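Long-range contact in HAT1-interacting factor 1 (PDB 4NQ0), which chaperones histones H3 and H4 within the nuclear HAT-B acetyltransferase complex of yeast, also binding H2A-H2B, and takes part in chromatin assembly and telomere silencing: residues 37-49 and 63-77. Sequence-based numbering, arbitrary orientation.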
ATOM      1  N   LYS A  37       5.391  19.504   2.538  1.00 44.81           N
ATOM      2  CA  LYS A  37       4.406  20.531   2.202  1.00 44.81           C
ATOM      3  C   LYS A  37       3.190  19.854   1.573  1.00 43.29           C
ATOM      4  O   LYS A  37       3.019  19.833   0.348  1.00 42.74           O
ATOM      5  CB  LYS A  37       5.019  21.573   1.268  1.00 45.52           C
ATOM      6  CG  LYS A  37       6.017  22.490   1.949  1.00 47.47           C
ATOM      7  CD  LYS A  37       6.929  23.168   0.923  1.00 49.56           C
ATOM      8  CE  LYS A  37       7.524  24.465   1.457  1.00 51.55           C
ATOM      9  NZ  LYS A  37       8.498  25.037   0.482  1.00 53.42           N
ATOM     10  N   PHE A  38       2.339  19.317   2.441  1.00 42.62           N
ATOM     11  CA  PHE A  38       1.319  18.335   2.054  1.00 41.06           C
ATOM     12  C   PHE A  38       0.134  18.926   1.305  1.00 40.23           C
ATOM     13  O   PHE A  38      -0.293  18.382   0.291  1.00 39.48           O
ATOM     14  CB  PHE A  38       0.808  17.606   3.290  1.00 41.14           C
ATOM     15  CG  PHE A  38       1.872  16.845   4.030  1.00 41.43           C
ATOM     16  CD1 PHE A  38       2.644  15.892   3.376  1.00 40.73           C
ATOM     17  CD2 PHE A  38       2.091  17.066   5.383  1.00 41.96           C
ATOM     18  CE1 PHE A  38       3.626  15.178   4.052  1.00 40.63           C
ATOM     19  CE2 PHE A  38       3.074  16.354   6.067  1.00 42.04           C
ATOM     20  CZ  PHE A  38       3.839  15.406   5.395  1.00 41.82           C
ATOM     21  N   LEU A  39      -0.416  20.015   1.820  1.00 40.35           N
ATOM     22  CA  LEU A  39      -1.496  20.709   1.140  1.00 39.98           C
ATOM     23  C   LEU A  39      -1.021  21.125  -0.250  1.00 39.63           C
ATOM     24  O   LEU A  39      -1.749  20.986  -1.234  1.00 39.29           O
ATOM     25  CB  LEU A  39      -1.941  21.925   1.949  1.00 40.87           C
ATOM     26  CG  LEU A  39      -2.981  22.865   1.330  1.00 40.50           C
ATOM     27  CD1 LEU A  39      -4.281  22.135   1.023  1.00 39.15           C
ATOM     28  CD2 LEU A  39      -3.224  24.054   2.257  1.00 40.31           C
ATOM     29  N   GLU A  40       0.220  21.593  -0.318  1.00 39.66           N
ATOM     30  CA  GLU A  40       0.795  22.118  -1.542  1.00 39.56           C
ATOM     31  C   GLU A  40       1.061  21.024  -2.589  1.00 37.87           C
ATOM     32  O   GLU A  40       0.823  21.232  -3.772  1.00 36.72           O
ATOM     33  CB  GLU A  40       2.078  22.885  -1.227  1.00 40.97           C
ATOM     34  CG  GLU A  40       1.868  24.162  -0.385  1.00 44.26           C
ATOM     35  CD  GLU A  40       1.973  23.949   1.141  1.00 47.69           C
ATOM     36  OE1 GLU A  40       1.929  22.786   1.632  1.00 47.06           O
ATOM     37  OE2 GLU A  40       2.096  24.974   1.857  1.00 50.65           O
ATOM     38  N   ALA A  41       1.550  19.868  -2.144  1.00 37.04           N
ATOM     39  CA  ALA A  41       1.755  18.707  -3.032  1.00 35.72           C
ATOM     40  C   ALA A  41       0.412  18.171  -3.535  1.00 34.78           C
ATOM     41  O   ALA A  41       0.268  17.846  -4.712  1.00 33.70           O
ATOM     42  CB  ALA A  41       2.538  17.612  -2.314  1.00 35.34           C
ATOM     43  N   ALA A  42      -0.574  18.108  -2.641  1.00 34.54           N
ATOM     44  CA  ALA A  42      -1.920  17.665  -3.004  1.00 33.95           C
ATOM     45  C   ALA A  42      -2.580  18.599  -4.027  1.00 34.23           C
ATOM     46  O   ALA A  42      -3.111  18.139  -5.057  1.00 33.58           O
ATOM     47  CB  ALA A  42      -2.784  17.545  -1.762  1.00 34.29           C
ATOM     48  N   LYS A  43      -2.552  19.904  -3.748  1.00 34.40           N
ATOM     49  CA  LYS A  43      -3.116  20.887  -4.672  1.00 34.59           C
ATOM     50  C   LYS A  43      -2.462  20.767  -6.030  1.00 33.44           C
ATOM     51  O   LYS A  43      -3.119  20.861  -7.051  1.00 33.15           O
ATOM     52  CB  LYS A  43      -2.957  22.324  -4.160  1.00 35.46           C
ATOM     53  CG  LYS A  43      -3.946  22.698  -3.067  1.00 37.70           C
ATOM     54  CD  LYS A  43      -4.187  24.215  -2.959  1.00 41.96           C
ATOM     55  CE  LYS A  43      -3.246  24.914  -1.966  1.00 44.63           C
ATOM     56  NZ  LYS A  43      -3.965  25.941  -1.117  1.00 46.23           N
ATOM     57  N   ARG A  44      -1.157  20.572  -6.025  1.00 33.19           N
ATOM     58  CA  ARG A  44      -0.402  20.449  -7.260  1.00 32.69           C
ATOM     59  C   ARG A  44      -0.912  19.275  -8.100  1.00 31.37           C
ATOM     60  O   ARG A  44      -1.051  19.386  -9.324  1.00 31.14           O
ATOM     61  CB  ARG A  44       1.070  20.227  -6.934  1.00 33.32           C
ATOM     62  CG  ARG A  44       1.983  20.532  -8.067  1.00 34.05           C
ATOM     63  CD  ARG A  44       2.429  21.965  -7.983  1.00 36.42           C
ATOM     64  NE  ARG A  44       3.002  22.396  -9.244  1.00 37.29           N
ATOM     65  CZ  ARG A  44       3.479  23.610  -9.469  1.00 38.61           C
ATOM     66  NH1 ARG A  44       3.474  24.528  -8.507  1.00 40.90           N
ATOM     67  NH2 ARG A  44       3.972  23.903 -10.662  1.00 38.25           N
ATOM     68  N   CYS A  45      -1.161  18.149  -7.435  1.00 30.49           N
ATOM     69  CA  CYS A  45      -1.683  16.946  -8.095  1.00 29.75           C
ATOM     70  C   CYS A  45      -3.105  17.188  -8.561  1.00 29.42           C
ATOM     71  O   CYS A  45      -3.443  16.894  -9.695  1.00 27.93           O
ATOM     72  CB  CYS A  45      -1.670  15.735  -7.144  1.00 29.38           C
ATOM     73  SG  CYS A  45      -0.019  15.143  -6.711  1.00 30.89           S
ATOM     74  N   GLN A  46      -3.935  17.722  -7.667  1.00 30.28           N
ATOM     75  CA  GLN A  46      -5.339  17.978  -7.977  1.00 31.00           C
ATOM     76  C   GLN A  46      -5.507  18.872  -9.214  1.00 31.37           C
ATOM     77  O   GLN A  46      -6.249  18.537 -10.129  1.00 30.87           O
ATOM     78  CB  GLN A  46      -6.044  18.612  -6.773  1.00 31.78           C
ATOM     79  CG  GLN A  46      -7.474  19.053  -7.040  1.00 32.41           C
ATOM     80  CD  GLN A  46      -7.603  20.559  -7.133  1.00 35.74           C
ATOM     81  OE1 GLN A  46      -7.071  21.283  -6.284  1.00 35.32           O
ATOM     82  NE2 GLN A  46      -8.323  21.048  -8.158  1.00 36.17           N
ATOM     83  N   GLN A  47      -4.807  20.002  -9.231  1.00 31.95           N
ATOM     84  CA  GLN A  47      -4.929  20.955 -10.334  1.00 32.19           C
ATOM     85  C   GLN A  47      -4.365  20.382 -11.630  1.00 31.48           C
ATOM     86  O   GLN A  47      -4.902  20.625 -12.699  1.00 31.50           O
ATOM     87  CB  GLN A  47      -4.230  22.266  -9.992  1.00 33.11           C
ATOM     88  CG  GLN A  47      -4.869  23.003  -8.821  1.00 35.49           C
ATOM     89  CD  GLN A  47      -3.976  24.082  -8.280  1.00 39.67           C
ATOM     90  OE1 GLN A  47      -3.068  24.551  -8.968  1.00 43.03           O
ATOM     91  NE2 GLN A  47      -4.210  24.481  -7.040  1.00 41.89           N
ATOM     92  N   THR A  48      -3.283  19.620 -11.542  1.00 31.09           N
ATOM     93  CA  THR A  48      -2.752  18.956 -12.731  1.00 30.70           C
ATOM     94  C   THR A  48      -3.793  17.962 -13.250  1.00 30.14           C
ATOM     95  O   THR A  48      -4.084  17.953 -14.444  1.00 29.49           O
ATOM     96  CB  THR A  48      -1.393  18.259 -12.460  1.00 30.97           C
ATOM     97  OG1 THR A  48      -0.470  19.212 -11.915  1.00 31.96           O
ATOM     98  CG2 THR A  48      -0.812  17.675 -13.746  1.00 30.03           C
ATOM     99  N   LEU A  49      -4.383  17.164 -12.350  1.00 29.60           N
ATOM    100  CA  LEU A  49      -5.364  16.160 -12.764  1.00 29.50           C
ATOM    101  C   LEU A  49      -6.610  16.822 -13.399  1.00 30.29           C
ATOM    102  O   LEU A  49      -7.112  16.321 -14.391  1.00 29.14           O
ATOM    103  CB  LEU A  49      -5.751  15.203 -11.614  1.00 29.02           C
ATOM    104  CG  LEU A  49      -4.734  14.098 -11.258  1.00 28.51           C
ATOM    105  CD1 LEU A  49      -5.035  13.421  -9.936  1.00 27.18           C
ATOM    106  CD2 LEU A  49      -4.612  13.051 -12.363  1.00 26.95           C
ATOM    107  N   LEU A  63       0.641  10.796  -9.802  1.00 29.22           N
ATOM    108  CA  LEU A  63      -0.255  11.892  -9.449  1.00 28.36           C
ATOM    109  C   LEU A  63      -1.257  11.444  -8.391  1.00 28.33           C
ATOM    110  O   LEU A  63      -1.575  12.193  -7.473  1.00 28.06           O
ATOM    111  CB  LEU A  63      -0.996  12.437 -10.672  1.00 28.38           C
ATOM    112  CG  LEU A  63      -0.130  13.223 -11.669  1.00 27.77           C
ATOM    113  CD1 LEU A  63      -0.847  13.380 -12.982  1.00 27.38           C
ATOM    114  CD2 LEU A  63       0.270  14.580 -11.113  1.00 25.16           C
ATOM    115  N   PHE A  64      -1.736  10.212  -8.519  1.00 27.87           N
ATOM    116  CA  PHE A  64      -2.687   9.655  -7.563  1.00 27.94           C
ATOM    117  C   PHE A  64      -2.009   9.259  -6.257  1.00 27.89           C
ATOM    118  O   PHE A  64      -2.512   9.559  -5.166  1.00 27.66           O
ATOM    119  CB  PHE A  64      -3.428   8.476  -8.209  1.00 28.13           C
ATOM    120  CG  PHE A  64      -4.398   8.895  -9.284  1.00 27.71           C
ATOM    121  CD1 PHE A  64      -5.732   9.125  -8.977  1.00 28.89           C
ATOM    122  CD2 PHE A  64      -3.974   9.081 -10.597  1.00 27.86           C
ATOM    123  CE1 PHE A  64      -6.637   9.521  -9.963  1.00 28.30           C
ATOM    124  CE2 PHE A  64      -4.869   9.481 -11.579  1.00 27.92           C
ATOM    125  CZ  PHE A  64      -6.196   9.696 -11.267  1.00 27.46           C
ATOM    126  N   THR A  65      -0.836   8.639  -6.354  1.00 28.11           N
ATOM    127  CA  THR A  65      -0.145   8.157  -5.143  1.00 28.40           C
ATOM    128  C   THR A  65       0.415   9.290  -4.285  1.00 28.65           C
ATOM    129  O   THR A  65       0.272   9.276  -3.055  1.00 28.57           O
ATOM    130  CB  THR A  65       0.952   7.133  -5.475  1.00 28.67           C
ATOM    131  OG1 THR A  65       1.996   7.759  -6.231  1.00 29.88           O
ATOM    132  CG2 THR A  65       0.358   5.979  -6.276  1.00 27.29           C
ATOM    133  N   ILE A  66       1.013  10.288  -4.927  1.00 28.98           N
ATOM    134  CA  ILE A  66       1.450  11.496  -4.220  1.00 29.56           C
ATOM    135  C   ILE A  66       0.255  12.228  -3.604  1.00 29.53           C
ATOM    136  O   ILE A  66       0.296  12.615  -2.431  1.00 29.74           O
ATOM    137  CB  ILE A  66       2.248  12.441  -5.151  1.00 30.29           C
ATOM    138  CG1 ILE A  66       3.555  11.764  -5.585  1.00 30.62           C
ATOM    139  CG2 ILE A  66       2.557  13.758  -4.449  1.00 30.92           C
ATOM    140  CD1 ILE A  66       4.180  12.381  -6.791  1.00 31.46           C
ATOM    141  N   PHE A  67      -0.818  12.388  -4.385  1.00 29.55           N
ATOM    142  CA  PHE A  67      -2.043  13.042  -3.913  1.00 29.80           C
ATOM    143  C   PHE A  67      -2.554  12.312  -2.661  1.00 30.41           C
ATOM    144  O   PHE A  67      -2.887  12.941  -1.652  1.00 31.09           O
ATOM    145  CB  PHE A  67      -3.097  13.020  -5.038  1.00 29.42           C
ATOM    146  CG  PHE A  67      -4.262  14.002  -4.884  1.00 28.75           C
ATOM    147  CD1 PHE A  67      -4.534  14.686  -3.698  1.00 29.24           C
ATOM    148  CD2 PHE A  67      -5.131  14.182  -5.953  1.00 26.86           C
ATOM    149  CE1 PHE A  67      -5.631  15.544  -3.613  1.00 28.77           C
ATOM    150  CE2 PHE A  67      -6.222  15.037  -5.873  1.00 27.78           C
ATOM    151  CZ  PHE A  67      -6.469  15.718  -4.704  1.00 28.81           C
ATOM    152  N   ALA A  68      -2.595  10.983  -2.721  1.00 30.58           N
ATOM    153  CA  ALA A  68      -3.092  10.183  -1.607  1.00 31.20           C
ATOM    154  C   ALA A  68      -2.224  10.353  -0.361  1.00 32.39           C
ATOM    155  O   ALA A  68      -2.740  10.578   0.728  1.00 32.36           O
ATOM    156  CB  ALA A  68      -3.171   8.721  -1.999  1.00 30.62           C
ATOM    157  N   GLN A  69      -0.912  10.244  -0.519  1.00 33.68           N
ATOM    158  CA  GLN A  69       0.001  10.481   0.598  1.00 35.24           C
ATOM    159  C   GLN A  69      -0.214  11.863   1.188  1.00 36.30           C
ATOM    160  O   GLN A  69      -0.333  12.004   2.401  1.00 36.60           O
ATOM    161  CB  GLN A  69       1.450  10.363   0.160  1.00 35.87           C
ATOM    162  CG  GLN A  69       1.874   8.968  -0.245  1.00 37.15           C
ATOM    163  CD  GLN A  69       3.199   8.565   0.373  1.00 40.24           C
ATOM    164  OE1 GLN A  69       4.139   8.206  -0.332  1.00 42.93           O
ATOM    165  NE2 GLN A  69       3.278   8.627   1.701  1.00 41.77           N
ATOM    166  N   ALA A  70      -0.287  12.874   0.320  1.00 36.97           N
ATOM    167  CA  ALA A  70      -0.418  14.258   0.766  1.00 37.88           C
ATOM    168  C   ALA A  70      -1.634  14.420   1.657  1.00 38.86           C
ATOM    169  O   ALA A  70      -1.539  14.963   2.762  1.00 39.55           O
ATOM    170  CB  ALA A  70      -0.507  15.203  -0.423  1.00 37.75           C
ATOM    171  N   VAL A  71      -2.773  13.924   1.180  1.00 39.19           N
ATOM    172  CA  VAL A  71      -4.035  14.096   1.877  1.00 40.31           C
ATOM    173  C   VAL A  71      -4.088  13.246   3.152  1.00 41.46           C
ATOM    174  O   VAL A  71      -4.620  13.680   4.169  1.00 42.08           O
ATOM    175  CB  VAL A  71      -5.224  13.786   0.943  1.00 40.15           C
ATOM    176  CG1 VAL A  71      -6.522  13.841   1.697  1.00 40.47           C
ATOM    177  CG2 VAL A  71      -5.246  14.778  -0.220  1.00 39.31           C
ATOM    178  N   TYR A  72      -3.523  12.047   3.105  1.00 42.16           N
ATOM    179  CA  TYR A  72      -3.409  11.220   4.305  1.00 43.49           C
ATOM    180  C   TYR A  72      -2.662  11.980   5.404  1.00 45.16           C
ATOM    181  O   TYR A  72      -3.142  12.093   6.531  1.00 45.70           O
ATOM    182  CB  TYR A  72      -2.693   9.899   3.985  1.00 42.96           C
ATOM    183  CG  TYR A  72      -2.240   9.116   5.202  1.00 44.22           C
ATOM    184  CD1 TYR A  72      -3.142   8.755   6.195  1.00 45.52           C
ATOM    185  CD2 TYR A  72      -0.913   8.721   5.349  1.00 45.52           C
ATOM    186  CE1 TYR A  72      -2.733   8.029   7.307  1.00 47.20           C
ATOM    187  CE2 TYR A  72      -0.495   7.996   6.453  1.00 46.57           C
ATOM    188  CZ  TYR A  72      -1.412   7.651   7.429  1.00 47.36           C
ATOM    189  OH  TYR A  72      -1.004   6.934   8.533  1.00 49.38           O
ATOM    190  N   ASN A  73      -1.495  12.510   5.059  1.00 46.40           N
ATOM    191  CA  ASN A  73      -0.667  13.238   6.023  1.00 48.33           C
ATOM    192  C   ASN A  73      -1.288  14.532   6.547  1.00 50.06           C
ATOM    193  O   ASN A  73      -0.959  14.972   7.652  1.00 51.09           O
ATOM    194  CB  ASN A  73       0.717  13.503   5.440  1.00 48.31           C
ATOM    195  CG  ASN A  73       1.681  12.381   5.733  1.00 48.91           C
ATOM    196  OD1 ASN A  73       2.043  12.163   6.889  1.00 50.58           O
ATOM    197  ND2 ASN A  73       2.101  11.656   4.695  1.00 47.95           N
ATOM    198  N   MET A  74      -2.175  15.131   5.753  1.00 51.20           N
ATOM    199  CA  MET A  74      -2.954  16.287   6.185  1.00 52.85           C
ATOM    200  C   MET A  74      -3.884  15.890   7.323  1.00 54.23           C
ATOM    201  O   MET A  74      -4.064  16.648   8.280  1.00 55.45           O
ATOM    202  CB  MET A  74      -3.786  16.867   5.027  1.00 52.63           C
ATOM    203  CG  MET A  74      -3.020  17.764   4.056  1.00 52.57           C
ATOM    204  SD  MET A  74      -3.951  18.120   2.536  1.00 52.46           S
ATOM    205  CE  MET A  74      -5.402  18.946   3.195  1.00 52.50           C
ATOM    206  N   GLU A  75      -4.487  14.710   7.212  1.00 54.56           N
ATOM    207  CA  GLU A  75      -5.421  14.239   8.229  1.00 55.72           C
ATOM    208  C   GLU A  75      -4.672  13.868   9.504  1.00 56.99           C
ATOM    209  O   GLU A  75      -5.116  14.207  10.603  1.00 57.87           O
ATOM    210  CB  GLU A  75      -6.235  13.051   7.711  1.00 54.95           C
ATOM    211  CG  GLU A  75      -7.354  12.586   8.649  1.00 55.63           C
ATOM    212  CD  GLU A  75      -8.370  13.676   8.977  1.00 57.30           C
ATOM    213  OE1 GLU A  75      -8.687  14.507   8.099  1.00 56.22           O
ATOM    214  OE2 GLU A  75      -8.863  13.694  10.122  1.00 59.55           O
ATOM    215  N   VAL A  76      -3.539  13.180   9.355  1.00 57.49           N
ATOM    216  CA  VAL A  76      -2.677  12.856  10.490  1.00 58.84           C
ATOM    217  C   VAL A  76      -2.358  14.135  11.265  1.00 60.85           C
ATOM    218  O   VAL A  76      -2.575  14.202  12.478  1.00 62.04           O
ATOM    219  CB  VAL A  76      -1.361  12.157  10.045  1.00 58.17           C
ATOM    220  CG1 VAL A  76      -0.352  12.126  11.182  1.00 58.72           C
ATOM    221  CG2 VAL A  76      -1.639  10.744   9.556  1.00 57.11           C
ATOM    222  N   GLN A  77      -1.871  15.148  10.549  1.00 62.01           N
ATOM    223  CA  GLN A  77      -1.581  16.468  11.135  1.00 63.88           C
ATOM    224  C   GLN A  77      -2.800  17.128  11.778  1.00 65.09           C
ATOM    225  O   GLN A  77      -2.659  17.830  12.777  1.00 66.52           O
ATOM    226  CB  GLN A  77      -0.994  17.423  10.088  1.00 63.95           C
ATOM    227  CG  GLN A  77       0.507  17.265   9.859  1.00 64.70           C
ATOM    228  CD  GLN A  77       1.103  18.423   9.069  1.00 66.44           C
ATOM    229  OE1 GLN A  77       0.384  19.180   8.407  1.00 67.92           O
ATOM    230  NE2 GLN A  77       2.422  18.570   9.139  1.00 67.42           N
TER
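Residues 38-49 and 63-77 belong to consecutive, roughly antiparallel helices, their axes approaching to 8.1 Å, with 145° between their N-to-C directions and CA atoms pairing Phe38 with Ala70 and Ala42 with Phe67. Such closeness suits small residues: the methyls of Ala42 and Ala70 meet at 3.5 Å (CB to CB), and the compact thiol of Cys45 fits SG against CG2 of Ile66 at 3.7 Å. Each helix sends a phenylalanine knob into a hole of the other. Phe38 sits among Ala70, Asn73, Met74 and Gln77; CB of Asn73 lies over the centre of its ring, and the amide stacks almost flat, 9° from the ring plane. Gln77, poorly ordered, probably brings NE2 to the ring's edge. Were Phe38 cut back to an alanine, the Asn73 amide would probably lose its stacking surface and a gap open beside Met74. Phe67, with CG anti to its own N (chi1 -162°), swings its ring across to Ala42, Cys45, Gln46 and Leu49, CZ reaching CB of Gln46 at 3.6 Å. Branched Leu49 serves two rings, setting CD1 over the face of Phe64 and at the edge of Phe67. The pairing therefore rests chiefly on shape and apolar contact, as in the helical hairpins of TPR-like folds.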